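Local coordinates for protein gamma-glutamyltranspeptidase (PDB 5HFT) that converts oxamate to oxalate in the uric acid degradation pathway and belongs to the gamma-glutamyltransferase family, at residues A56-V61 / R147-A152; I67-P72 / A156-Y161; E191-A196 / S204-P209. One frame throughout, in Å; residues are numbered along the deposited sequence.

Contact 1. Residues A56-V61 / R147-A152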
ATOM      1  N   ALA A  56      -8.886 -13.653   5.849  1.00 35.27           N
ATOM      2  CA  ALA A  56      -7.706 -12.830   5.610  1.00 32.89           C
ATOM      3  C   ALA A  56      -8.069 -11.411   5.185  1.00 38.26           C
ATOM      4  O   ALA A  56      -7.299 -10.476   5.444  1.00 38.81           O
ATOM      5  CB  ALA A  56      -6.810 -13.470   4.556  1.00 31.75           C
ATOM      6  N   ILE A  57      -9.197 -11.223   4.492  1.00 36.25           N
ATOM      7  CA  ILE A  57      -9.539  -9.881   4.023  1.00 35.72           C
ATOM      8  C   ILE A  57     -10.001  -9.009   5.185  1.00 35.57           C
ATOM      9  O   ILE A  57      -9.479  -7.910   5.405  1.00 33.14           O
ATOM     10  CB  ILE A  57     -10.596  -9.952   2.907  1.00 35.42           C
ATOM     11  CG1 ILE A  57      -9.948 -10.400   1.601  1.00 33.07           C
ATOM     12  CG2 ILE A  57     -11.221  -8.592   2.702  1.00 31.60           C
ATOM     13  CD1 ILE A  57     -10.900 -11.033   0.635  1.00 29.36           C
ATOM     14  N   GLU A  58     -10.949  -9.509   5.978  1.00 34.34           N
ATOM     15  CA  GLU A  58     -11.392  -8.758   7.146  1.00 30.79           C
ATOM     16  C   GLU A  58     -10.213  -8.489   8.077  1.00 37.82           C
ATOM     17  O   GLU A  58     -10.112  -7.412   8.679  1.00 41.23           O
ATOM     18  CB  GLU A  58     -12.513  -9.523   7.855  1.00 35.25           C
ATOM     19  CG  GLU A  58     -13.701  -9.924   6.941  1.00 38.64           C
ATOM     20  CD  GLU A  58     -14.678 -10.913   7.590  1.00 39.90           C
ATOM     21  OE1 GLU A  58     -14.255 -12.043   7.942  1.00 40.56           O
ATOM     22  OE2 GLU A  58     -15.867 -10.562   7.765  1.00 33.62           O
ATOM     23  N   ALA A  59      -9.295  -9.450   8.192  1.00 38.59           N
ATOM     24  CA  ALA A  59      -8.085  -9.210   8.968  1.00 37.02           C
ATOM     25  C   ALA A  59      -7.263  -8.103   8.339  1.00 32.10           C
ATOM     26  O   ALA A  59      -6.648  -7.303   9.051  1.00 34.82           O
ATOM     27  CB  ALA A  59      -7.259 -10.495   9.097  1.00 36.55           C
ATOM     28  N   MET A  60      -7.231  -8.043   7.001  1.00 34.06           N
ATOM     29  CA  MET A  60      -6.514  -6.959   6.331  1.00 33.61           C
ATOM     30  C   MET A  60      -7.200  -5.624   6.559  1.00 34.88           C
ATOM     31  O   MET A  60      -6.535  -4.598   6.736  1.00 34.46           O
ATOM     32  CB  MET A  60      -6.412  -7.202   4.832  1.00 30.64           C
ATOM     33  CG  MET A  60      -5.682  -6.089   4.127  1.00 28.04           C
ATOM     34  SD  MET A  60      -3.955  -6.125   4.618  1.00 40.01           S
ATOM     35  CE  MET A  60      -3.372  -7.543   3.687  1.00 34.54           C
ATOM     36  N   VAL A  61      -8.529  -5.617   6.583  1.00 33.61           N
ATOM     37  CA  VAL A  61      -9.234  -4.357   6.757  1.00 31.67           C
ATOM     38  C   VAL A  61      -8.975  -3.804   8.153  1.00 37.83           C
ATOM     39  O   VAL A  61      -8.626  -2.627   8.311  1.00 37.59           O
ATOM     40  CB  VAL A  61     -10.738  -4.530   6.481  1.00 30.77           C
ATOM     41  CG1 VAL A  61     -11.504  -3.395   7.110  1.00 34.17           C
ATOM     42  CG2 VAL A  61     -10.996  -4.540   4.998  1.00 34.08           C
ATOM     43  N   ARG A 147     -19.560 -16.140   5.453  1.00 52.58           N
ATOM     44  CA  ARG A 147     -19.822 -15.400   6.672  1.00 51.12           C
ATOM     45  C   ARG A 147     -19.190 -14.022   6.542  1.00 45.46           C
ATOM     46  O   ARG A 147     -18.588 -13.690   5.514  1.00 47.53           O
ATOM     47  CB  ARG A 147     -19.278 -16.155   7.899  1.00 47.70           C
ATOM     48  N   ALA A 148     -19.312 -13.231   7.613  1.00 41.52           N
ATOM     49  CA  ALA A 148     -18.701 -11.913   7.748  1.00 40.16           C
ATOM     50  C   ALA A 148     -18.853 -11.468   9.192  1.00 39.53           C
ATOM     51  O   ALA A 148     -19.897 -11.708   9.801  1.00 43.52           O
ATOM     52  CB  ALA A 148     -19.352 -10.874   6.815  1.00 30.99           C
ATOM     53  N   LEU A 149     -17.811 -10.809   9.736  1.00 39.84           N
ATOM     54  CA  LEU A 149     -17.848 -10.253  11.088  1.00 38.66           C
ATOM     55  C   LEU A 149     -18.453  -8.852  11.082  1.00 35.77           C
ATOM     56  O   LEU A 149     -18.500  -8.184  10.046  1.00 37.65           O
ATOM     57  CB  LEU A 149     -16.434 -10.206  11.667  1.00 34.51           C
ATOM     58  CG  LEU A 149     -15.741 -11.547  11.885  1.00 31.10           C
ATOM     59  CD1 LEU A 149     -14.314 -11.349  12.366  1.00 30.76           C
ATOM     60  CD2 LEU A 149     -16.529 -12.396  12.866  1.00 28.71           C
ATOM     61  N   PRO A 150     -18.951  -8.383  12.224  1.00 41.79           N
ATOM     62  CA  PRO A 150     -19.432  -6.995  12.301  1.00 42.06           C
ATOM     63  C   PRO A 150     -18.324  -5.993  12.001  1.00 42.23           C
ATOM     64  O   PRO A 150     -17.185  -6.137  12.454  1.00 43.35           O
ATOM     65  CB  PRO A 150     -19.922  -6.866  13.749  1.00 41.62           C
ATOM     66  CG  PRO A 150     -20.180  -8.267  14.206  1.00 43.44           C
ATOM     67  CD  PRO A 150     -19.189  -9.130  13.476  1.00 41.90           C
ATOM     68  N   VAL A 151     -18.670  -4.977  11.208  1.00 46.72           N
ATOM     69  CA  VAL A 151     -17.742  -3.879  10.931  1.00 49.20           C
ATOM     70  C   VAL A 151     -17.201  -3.274  12.228  1.00 43.83           C
ATOM     71  O   VAL A 151     -15.996  -3.013  12.353  1.00 39.87           O
ATOM     72  CB  VAL A 151     -18.433  -2.816  10.048  1.00 53.08           C
ATOM     73  CG1 VAL A 151     -19.750  -2.363  10.676  1.00 48.13           C
ATOM     74  CG2 VAL A 151     -17.542  -1.610   9.847  1.00 45.02           C
ATOM     75  N   ALA A 152     -18.077  -3.080  13.227  1.00 49.58           N
ATOM     76  CA  ALA A 152     -17.671  -2.520  14.518  1.00 48.79           C
ATOM     77  C   ALA A 152     -16.571  -3.342  15.168  1.00 42.90           C
ATOM     78  O   ALA A 152     -15.827  -2.826  16.009  1.00 51.24           O
ATOM     79  CB  ALA A 152     -18.875  -2.410  15.458  1.00 44.78           C
TER

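Contact 2. Residues I67-P72 / A156-Y161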
ATOM      1  N   ILE A  67      -3.085   0.432  11.132  1.00 35.71           N
ATOM      2  CA  ILE A  67      -1.906   1.087  10.563  1.00 33.74           C
ATOM      3  C   ILE A  67      -2.197   2.523  10.141  1.00 35.56           C
ATOM      4  O   ILE A  67      -1.264   3.274   9.823  1.00 36.13           O
ATOM      5  CB  ILE A  67      -1.354   0.238   9.390  1.00 30.49           C
ATOM      6  CG1 ILE A  67       0.069   0.634   9.015  1.00 31.97           C
ATOM      7  CG2 ILE A  67      -2.227   0.343   8.147  1.00 32.06           C
ATOM      8  CD1 ILE A  67       1.108   0.061   9.888  1.00 31.94           C
ATOM      9  N   ALA A  68      -3.473   2.916  10.080  1.00 36.87           N
ATOM     10  CA  ALA A  68      -3.808   4.313   9.824  1.00 34.70           C
ATOM     11  C   ALA A  68      -3.639   5.147  11.078  1.00 39.11           C
ATOM     12  O   ALA A  68      -3.104   6.257  11.032  1.00 47.14           O
ATOM     13  CB  ALA A  68      -5.235   4.434   9.302  1.00 33.20           C
ATOM     14  N   VAL A  69      -4.035   4.611  12.221  1.00 39.18           N
ATOM     15  CA  VAL A  69      -3.826   5.335  13.463  1.00 34.19           C
ATOM     16  C   VAL A  69      -2.341   5.398  13.796  1.00 43.34           C
ATOM     17  O   VAL A  69      -1.833   6.455  14.184  1.00 51.21           O
ATOM     18  CB  VAL A  69      -4.624   4.660  14.591  1.00 35.89           C
ATOM     19  CG1 VAL A  69      -4.307   5.285  15.914  1.00 35.08           C
ATOM     20  CG2 VAL A  69      -6.123   4.707  14.303  1.00 34.29           C
ATOM     21  N   VAL A  70      -1.607   4.298  13.579  1.00 43.40           N
ATOM     22  CA  VAL A  70      -0.253   4.144  14.125  1.00 39.53           C
ATOM     23  C   VAL A  70       0.855   4.722  13.232  1.00 43.83           C
ATOM     24  O   VAL A  70       1.895   5.147  13.754  1.00 43.17           O
ATOM     25  CB  VAL A  70       0.011   2.660  14.438  1.00 44.43           C
ATOM     26  CG1 VAL A  70       1.340   2.489  15.151  1.00 45.90           C
ATOM     27  CG2 VAL A  70      -1.096   2.108  15.308  1.00 40.43           C
ATOM     28  N   TYR A  71       0.677   4.734  11.901  1.00 39.33           N
ATOM     29  CA  TYR A  71       1.591   5.418  10.978  1.00 36.80           C
ATOM     30  C   TYR A  71       0.897   6.541  10.201  1.00 43.26           C
ATOM     31  O   TYR A  71       0.925   6.546   8.961  1.00 40.19           O
ATOM     32  CB  TYR A  71       2.217   4.435   9.991  1.00 38.57           C
ATOM     33  CG  TYR A  71       3.495   3.766  10.455  1.00 41.28           C
ATOM     34  CD1 TYR A  71       4.197   4.232  11.566  1.00 44.06           C
ATOM     35  CD2 TYR A  71       4.003   2.674   9.777  1.00 40.93           C
ATOM     36  CE1 TYR A  71       5.366   3.617  12.000  1.00 42.21           C
ATOM     37  CE2 TYR A  71       5.178   2.038  10.206  1.00 49.35           C
ATOM     38  CZ  TYR A  71       5.861   2.515  11.315  1.00 49.46           C
ATOM     39  OH  TYR A  71       7.031   1.888  11.734  1.00 46.11           O
ATOM     40  N   PRO A  72       0.297   7.526  10.890  1.00 39.98           N
ATOM     41  CA  PRO A  72      -0.542   8.514  10.183  1.00 35.06           C
ATOM     42  C   PRO A  72       0.196   9.386   9.176  1.00 39.85           C
ATOM     43  O   PRO A  72      -0.460   9.992   8.306  1.00 36.80           O
ATOM     44  CB  PRO A  72      -1.117   9.367  11.326  1.00 40.30           C
ATOM     45  CG  PRO A  72      -0.155   9.214  12.445  1.00 42.46           C
ATOM     46  CD  PRO A  72       0.342   7.792  12.342  1.00 38.63           C
ATOM     47  N   ALA A 156     -12.454  -1.995  15.806  1.00 38.33           N
ATOM     48  CA  ALA A 156     -12.359  -1.844  17.250  1.00 38.75           C
ATOM     49  C   ALA A 156     -10.953  -1.428  17.673  1.00 40.57           C
ATOM     50  O   ALA A 156     -10.785  -0.463  18.434  1.00 42.47           O
ATOM     51  CB  ALA A 156     -12.800  -3.132  17.938  1.00 37.68           C
ATOM     52  N   ASP A 157      -9.928  -2.156  17.223  1.00 42.33           N
ATOM     53  CA  ASP A 157      -8.573  -1.795  17.639  1.00 40.52           C
ATOM     54  C   ASP A 157      -8.202  -0.398  17.158  1.00 41.98           C
ATOM     55  O   ASP A 157      -7.614   0.383  17.914  1.00 44.34           O
ATOM     56  CB  ASP A 157      -7.546  -2.789  17.112  1.00 36.97           C
ATOM     57  CG  ASP A 157      -7.794  -4.184  17.571  1.00 39.13           C
ATOM     58  OD1 ASP A 157      -8.819  -4.437  18.229  1.00 46.93           O
ATOM     59  OD2 ASP A 157      -6.932  -5.033  17.280  1.00 43.42           O
ATOM     60  N   ALA A 158      -8.571  -0.053  15.917  1.00 38.01           N
ATOM     61  CA  ALA A 158      -8.245   1.268  15.375  1.00 39.01           C
ATOM     62  C   ALA A 158      -8.848   2.386  16.213  1.00 38.61           C
ATOM     63  O   ALA A 158      -8.187   3.399  16.480  1.00 37.36           O
ATOM     64  CB  ALA A 158      -8.750   1.396  13.932  1.00 28.20           C
ATOM     65  N   ILE A 159     -10.106   2.223  16.620  1.00 32.02           N
ATOM     66  CA  ILE A 159     -10.773   3.219  17.448  1.00 38.11           C
ATOM     67  C   ILE A 159     -10.025   3.425  18.763  1.00 40.21           C
ATOM     68  O   ILE A 159      -9.639   4.548  19.110  1.00 41.88           O
ATOM     69  CB  ILE A 159     -12.233   2.800  17.683  1.00 39.71           C
ATOM     70  CG1 ILE A 159     -13.048   3.057  16.414  1.00 35.67           C
ATOM     71  CG2 ILE A 159     -12.797   3.511  18.908  1.00 36.52           C
ATOM     72  CD1 ILE A 159     -14.393   2.427  16.422  1.00 36.14           C
ATOM     73  N   GLY A 160      -9.797   2.338  19.503  1.00 41.27           N
ATOM     74  CA  GLY A 160      -9.185   2.428  20.820  1.00 36.23           C
ATOM     75  C   GLY A 160      -7.771   2.977  20.817  1.00 37.91           C
ATOM     76  O   GLY A 160      -7.361   3.634  21.776  1.00 42.47           O
ATOM     77  N   TYR A 161      -6.997   2.701  19.767  1.00 34.56           N
ATOM     78  CA  TYR A 161      -5.656   3.269  19.690  1.00 35.95           C
ATOM     79  C   TYR A 161      -5.702   4.766  19.414  1.00 39.30           C
ATOM     80  O   TYR A 161      -4.717   5.462  19.680  1.00 37.83           O
ATOM     81  CB  TYR A 161      -4.824   2.577  18.601  1.00 36.21           C
ATOM     82  CG  TYR A 161      -4.371   1.169  18.929  1.00 36.59           C
ATOM     83  CD1 TYR A 161      -3.661   0.893  20.092  1.00 40.35           C
ATOM     84  CD2 TYR A 161      -4.654   0.118  18.070  1.00 36.25           C
ATOM     85  CE1 TYR A 161      -3.248  -0.399  20.394  1.00 36.64           C
ATOM     86  CE2 TYR A 161      -4.249  -1.164  18.342  1.00 37.40           C
ATOM     87  CZ  TYR A 161      -3.548  -1.426  19.510  1.00 43.59           C
ATOM     88  OH  TYR A 161      -3.157  -2.721  19.785  1.00 35.04           O
TER

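Contact 3. Residues E191-A196 / S204-P209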
ATOM      1  N   GLU A 191      -2.803  21.530  15.382  1.00 32.40           N
ATOM      2  CA  GLU A 191      -3.768  21.005  16.347  1.00 33.36           C
ATOM      3  C   GLU A 191      -3.792  19.480  16.371  1.00 41.10           C
ATOM      4  O   GLU A 191      -4.167  18.878  17.390  1.00 37.56           O
ATOM      5  CB  GLU A 191      -5.172  21.542  16.030  1.00 29.73           C
ATOM      6  N   THR A 192      -3.374  18.838  15.287  1.00 39.13           N
ATOM      7  CA  THR A 192      -3.587  17.414  15.139  1.00 40.21           C
ATOM      8  C   THR A 192      -2.304  16.603  15.269  1.00 38.63           C
ATOM      9  O   THR A 192      -2.326  15.528  15.878  1.00 39.15           O
ATOM     10  CB  THR A 192      -4.288  17.170  13.789  1.00 40.44           C
ATOM     11  OG1 THR A 192      -5.672  17.546  13.909  1.00 36.33           O
ATOM     12  CG2 THR A 192      -4.188  15.716  13.322  1.00 36.33           C
ATOM     13  N   TRP A 193      -1.173  17.122  14.784  1.00 36.17           N
ATOM     14  CA  TRP A 193       0.087  16.403  14.783  1.00 30.26           C
ATOM     15  C   TRP A 193       1.137  16.912  15.764  1.00 37.03           C
ATOM     16  O   TRP A 193       2.100  16.187  16.056  1.00 37.48           O
ATOM     17  CB  TRP A 193       0.658  16.426  13.375  1.00 28.58           C
ATOM     18  CG  TRP A 193      -0.330  15.929  12.402  1.00 36.80           C
ATOM     19  CD1 TRP A 193      -0.809  16.588  11.308  1.00 41.87           C
ATOM     20  CD2 TRP A 193      -0.974  14.643  12.408  1.00 44.78           C
ATOM     21  NE1 TRP A 193      -1.714  15.803  10.637  1.00 39.88           N
ATOM     22  CE2 TRP A 193      -1.829  14.603  11.284  1.00 43.86           C
ATOM     23  CE3 TRP A 193      -0.905  13.519  13.248  1.00 34.87           C
ATOM     24  CZ2 TRP A 193      -2.611  13.489  10.979  1.00 40.80           C
ATOM     25  CZ3 TRP A 193      -1.694  12.442  12.962  1.00 38.69           C
ATOM     26  CH2 TRP A 193      -2.534  12.425  11.824  1.00 38.73           C
ATOM     27  N   LEU A 194       0.975  18.098  16.312  1.00 38.96           N
ATOM     28  CA  LEU A 194       1.993  18.670  17.170  1.00 29.87           C
ATOM     29  C   LEU A 194       1.654  18.461  18.630  1.00 32.38           C
ATOM     30  O   LEU A 194       0.515  18.169  19.001  1.00 36.26           O
ATOM     31  CB  LEU A 194       2.149  20.145  16.876  1.00 31.25           C
ATOM     32  CG  LEU A 194       2.858  20.475  15.582  1.00 32.82           C
ATOM     33  CD1 LEU A 194       3.240  21.960  15.586  1.00 39.84           C
ATOM     34  CD2 LEU A 194       4.067  19.614  15.432  1.00 32.08           C
ATOM     35  N   VAL A 195       2.677  18.580  19.460  1.00 34.32           N
ATOM     36  CA  VAL A 195       2.528  18.548  20.908  1.00 39.33           C
ATOM     37  C   VAL A 195       3.337  19.707  21.461  1.00 37.48           C
ATOM     38  O   VAL A 195       4.549  19.790  21.218  1.00 38.34           O
ATOM     39  CB  VAL A 195       2.993  17.223  21.530  1.00 38.55           C
ATOM     40  CG1 VAL A 195       3.157  17.421  23.048  1.00 38.56           C
ATOM     41  CG2 VAL A 195       1.993  16.141  21.244  1.00 31.11           C
ATOM     42  N   ALA A 196       2.660  20.614  22.167  1.00 36.39           N
ATOM     43  CA  ALA A 196       3.246  21.887  22.588  1.00 37.20           C
ATOM     44  C   ALA A 196       3.887  22.613  21.409  1.00 37.71           C
ATOM     45  O   ALA A 196       4.823  23.400  21.574  1.00 40.86           O
ATOM     46  CB  ALA A 196       4.255  21.693  23.723  1.00 36.49           C
ATOM     47  N   SER A 204       6.334   8.332  23.423  1.00 36.26           N
ATOM     48  CA  SER A 204       5.272   8.982  24.179  1.00 37.54           C
ATOM     49  C   SER A 204       3.910   8.494  23.715  1.00 32.90           C
ATOM     50  O   SER A 204       3.745   7.998  22.601  1.00 33.74           O
ATOM     51  CB  SER A 204       5.318  10.504  24.011  1.00 33.69           C
ATOM     52  OG  SER A 204       5.268  10.852  22.632  1.00 32.75           O
ATOM     53  N   ARG A 205       2.921   8.661  24.587  1.00 36.22           N
ATOM     54  CA  ARG A 205       1.549   8.324  24.247  1.00 39.88           C
ATOM     55  C   ARG A 205       0.954   9.472  23.443  1.00 41.56           C
ATOM     56  O   ARG A 205       1.051  10.633  23.850  1.00 45.17           O
ATOM     57  CB  ARG A 205       0.726   8.058  25.512  1.00 38.02           C
ATOM     58  CG  ARG A 205      -0.664   7.469  25.249  1.00 39.68           C
ATOM     59  CD  ARG A 205      -1.171   6.727  26.463  1.00 46.14           C
ATOM     60  NE  ARG A 205      -2.149   5.680  26.141  1.00 46.37           N
ATOM     61  CZ  ARG A 205      -2.217   4.519  26.788  1.00 45.46           C
ATOM     62  NH1 ARG A 205      -3.131   3.602  26.465  1.00 41.24           N
ATOM     63  NH2 ARG A 205      -1.336   4.271  27.752  1.00 43.62           N
ATOM     64  N   PHE A 206       0.372   9.153  22.286  1.00 38.54           N
ATOM     65  CA  PHE A 206      -0.145  10.152  21.355  1.00 39.04           C
ATOM     66  C   PHE A 206      -1.570   9.759  20.998  1.00 39.05           C
ATOM     67  O   PHE A 206      -1.811   8.622  20.578  1.00 36.80           O
ATOM     68  CB  PHE A 206       0.724  10.242  20.099  1.00 34.05           C
ATOM     69  CG  PHE A 206       0.235  11.223  19.075  1.00 34.87           C
ATOM     70  CD1 PHE A 206       0.424  12.587  19.266  1.00 35.05           C
ATOM     71  CD2 PHE A 206      -0.355  10.789  17.893  1.00 35.41           C
ATOM     72  CE1 PHE A 206      -0.001  13.502  18.323  1.00 32.79           C
ATOM     73  CE2 PHE A 206      -0.785  11.689  16.945  1.00 35.00           C
ATOM     74  CZ  PHE A 206      -0.605  13.070  17.164  1.00 33.39           C
ATOM     75  N   ARG A 207      -2.509  10.678  21.215  1.00 35.99           N
ATOM     76  CA  ARG A 207      -3.931  10.454  21.004  1.00 32.73           C
ATOM     77  C   ARG A 207      -4.356  11.101  19.699  1.00 29.88           C
ATOM     78  O   ARG A 207      -3.608  11.847  19.077  1.00 32.84           O
ATOM     79  CB  ARG A 207      -4.771  11.001  22.175  1.00 32.51           C
ATOM     80  CG  ARG A 207      -4.831  10.071  23.384  1.00 39.72           C
ATOM     81  CD  ARG A 207      -5.342  10.740  24.637  1.00 43.20           C
ATOM     82  NE  ARG A 207      -5.801   9.766  25.637  1.00 51.21           N
ATOM     83  CZ  ARG A 207      -5.078   9.338  26.678  1.00 55.11           C
ATOM     84  NH1 ARG A 207      -3.834   9.773  26.863  1.00 57.88           N
ATOM     85  NH2 ARG A 207      -5.593   8.460  27.535  1.00 51.77           N
ATOM     86  N   GLN A 208      -5.515  10.696  19.220  1.00 35.02           N
ATOM     87  CA  GLN A 208      -6.136  11.308  18.049  1.00 34.59           C
ATOM     88  C   GLN A 208      -7.622  11.303  18.345  1.00 37.02           C
ATOM     89  O   GLN A 208      -8.368  10.437  17.870  1.00 39.44           O
ATOM     90  CB  GLN A 208      -5.800  10.574  16.746  1.00 30.97           C
ATOM     91  CG  GLN A 208      -4.358  10.739  16.256  1.00 31.84           C
ATOM     92  CD  GLN A 208      -4.076   9.975  14.952  1.00 39.72           C
ATOM     93  OE1 GLN A 208      -3.162   9.156  14.874  1.00 38.44           O
ATOM     94  NE2 GLN A 208      -4.864  10.264  13.922  1.00 43.53           N
ATOM     95  N   PRO A 209      -8.085  12.233  19.179  1.00 35.85           N
ATOM     96  CA  PRO A 209      -9.489  12.192  19.595  1.00 39.53           C
ATOM     97  C   PRO A 209     -10.426  12.457  18.442  1.00 38.88           C
ATOM     98  O   PRO A 209     -11.553  11.947  18.445  1.00 42.01           O
ATOM     99  CB  PRO A 209      -9.581  13.300  20.656  1.00 31.00           C
ATOM    100  CG  PRO A 209      -8.176  13.714  20.924  1.00 28.43           C
ATOM    101  CD  PRO A 209      -7.396  13.415  19.704  1.00 33.12           C
TER

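Contact 1. Residues A56-V61 / R147-A152
Glu58 reaches out of the helix to take the backbone N-H of Leu149, and this single polar bond carries the contact. Leu149 N lies 2.8 Å from Glu58 OE2, and the N-H points almost straight at it, at 161°. The hydrogen arrives on the syn side of the oxygen, but tilted 26° out of the carboxylate plane. Around the bond the same oxygen is flanked by aliphatic surface: Ala148 CB is 3.6 Å from Glu58 OE2, and Leu149 CB comes to 4.0 Å from that atom. Leu149 meets the carboxylate mainly with its CB, and the side chain also packs against Ile49 of helix 40-51.

The torsions of Glu58 explain the reach. CG stands opposite the carbonyl carbon (chi1 -53°) and the chain is extended beyond it, which carries the carboxylate across to the 147-149 loop. Its other oxygen turns back: OE1 accepts the backbone N-H of Ser55, just ahead of the helix, so the two oxygens are spoken for by different backbone amides and the group's rotation is fixed. Ile49, Leu138, Ser141 and Leu154 also touch this buried side chain. Amide donors and the nearby start of the helix would probably help keep it ionised.

On the loop side, Leu149 directly precedes Pro150, the N-cap of the short helix 151-154, so the bond falls just ahead of that helix. A glutamate folded back to the amide of a serine three residues earlier resembles the carboxylate half of a capping box. Here it does double duty, joining the start of helix 56-70 to the loop that leads into helix 151-154.

Contact 2. Residues I67-P72 / A156-Y161
Val69 faces helix 156-164 and meets it at Ala158 and Tyr161, two residues one turn apart. From its CA the valine's CB points toward the other helix, and the two methyls divide the work. CG1, set opposite the backbone N (chi1 173°), goes to the later turn: Val69 CG1 is 3.8 Å from Tyr161 CB, and the carbonyl of the same tyrosine flanks the methyl. CG2, the other branch, goes to the earlier turn, where Val69 CG2 sits 4.2 Å from Ala158 CB and also rests against the backbone carbonyl there. One branched side chain thus spans a full turn of its neighbour.

The small Ala158 lets the backbones come close, with Val69 CA and Ala158 CA 6.3 Å apart. Tyr161 touches Val69 with its CB, but with CG opposite the carbonyl carbon (chi1 -73°) its ring leads away from the valine; the side chain also packs on Leu41 and Ile166. The interaction is wholly van der Waals, as suits two methyls against an alanine and a tyrosine methylene.

Other parts of the chain close round the valine. Leu211 and Leu215 of helix 209-221 touch it, Leu215 reaching Ala158 as well, and Ile166 packs on both Val69 and Tyr161. Tyr71, two residues on, is the first to leave helical geometry, so the last turn of helix 56-70 is what meets its neighbour. This is apolar helix-helix packing within the helical part of the chain, with helix 209-221 as a third member.

Contact 3. Residues E191-A196 / S204-P209
Two first torsions bring the aromatic groups together. Phe206, whose CB already points toward the 191-196 segment, has CG opposite its own backbone N (chi1 178°), while Trp193, whose CB starts out away from the strand, has CG opposite the carbonyl carbon (chi1 -53°), and its six-membered ring swings back. They meet obliquely, Trp193 CE3 lying 4.0 Å from Phe206 CZ. At the edge of the phenyl ring, near its plane, stand the carbonyl oxygen of Thr192 and, more loosely, Val195, with Val195 CG2 4.4 Å from Phe206 CD1. The Thr192 methyl CG2 covers one face of the indole, over its centre.

Phe206 belongs to a short two-stranded antiparallel sheet, strand 205-206 with 166-167, and its backbone is hydrogen-bonded to that of Ile166; the side chain thus packs this small sheet against the end of helix 189-193. Val168 and Gln172 also lie against the phenyl group.

Farther along, the extended chain of Gln208 brings its amide obliquely beside Trp193 CZ3 and CH2, the two planes 69° apart. Phe189 meets Trp193 edge-to-face, and an aromatic side chain of another protein chain touches the same indole.

In the fold
Contacts 1 and 2 lie about 16 Å apart, centre to centre, near the two ends of helix 56-70. Their partners follow one another along the chain, on helices 151-154 and 156-164, so the segments alternate in sequence and this single long helix is tied to the later region at both ends. Contact 3 comes after both; its centre is about 13 Å from that of contact 2 and about 29 Å from that of contact 1. Contacts 2 and 3 touch through Pro72, just beyond helix 56-70, which packs on Trp193 and also touches Gln208. Apolar packing thus runs on from the helices to the small sheet.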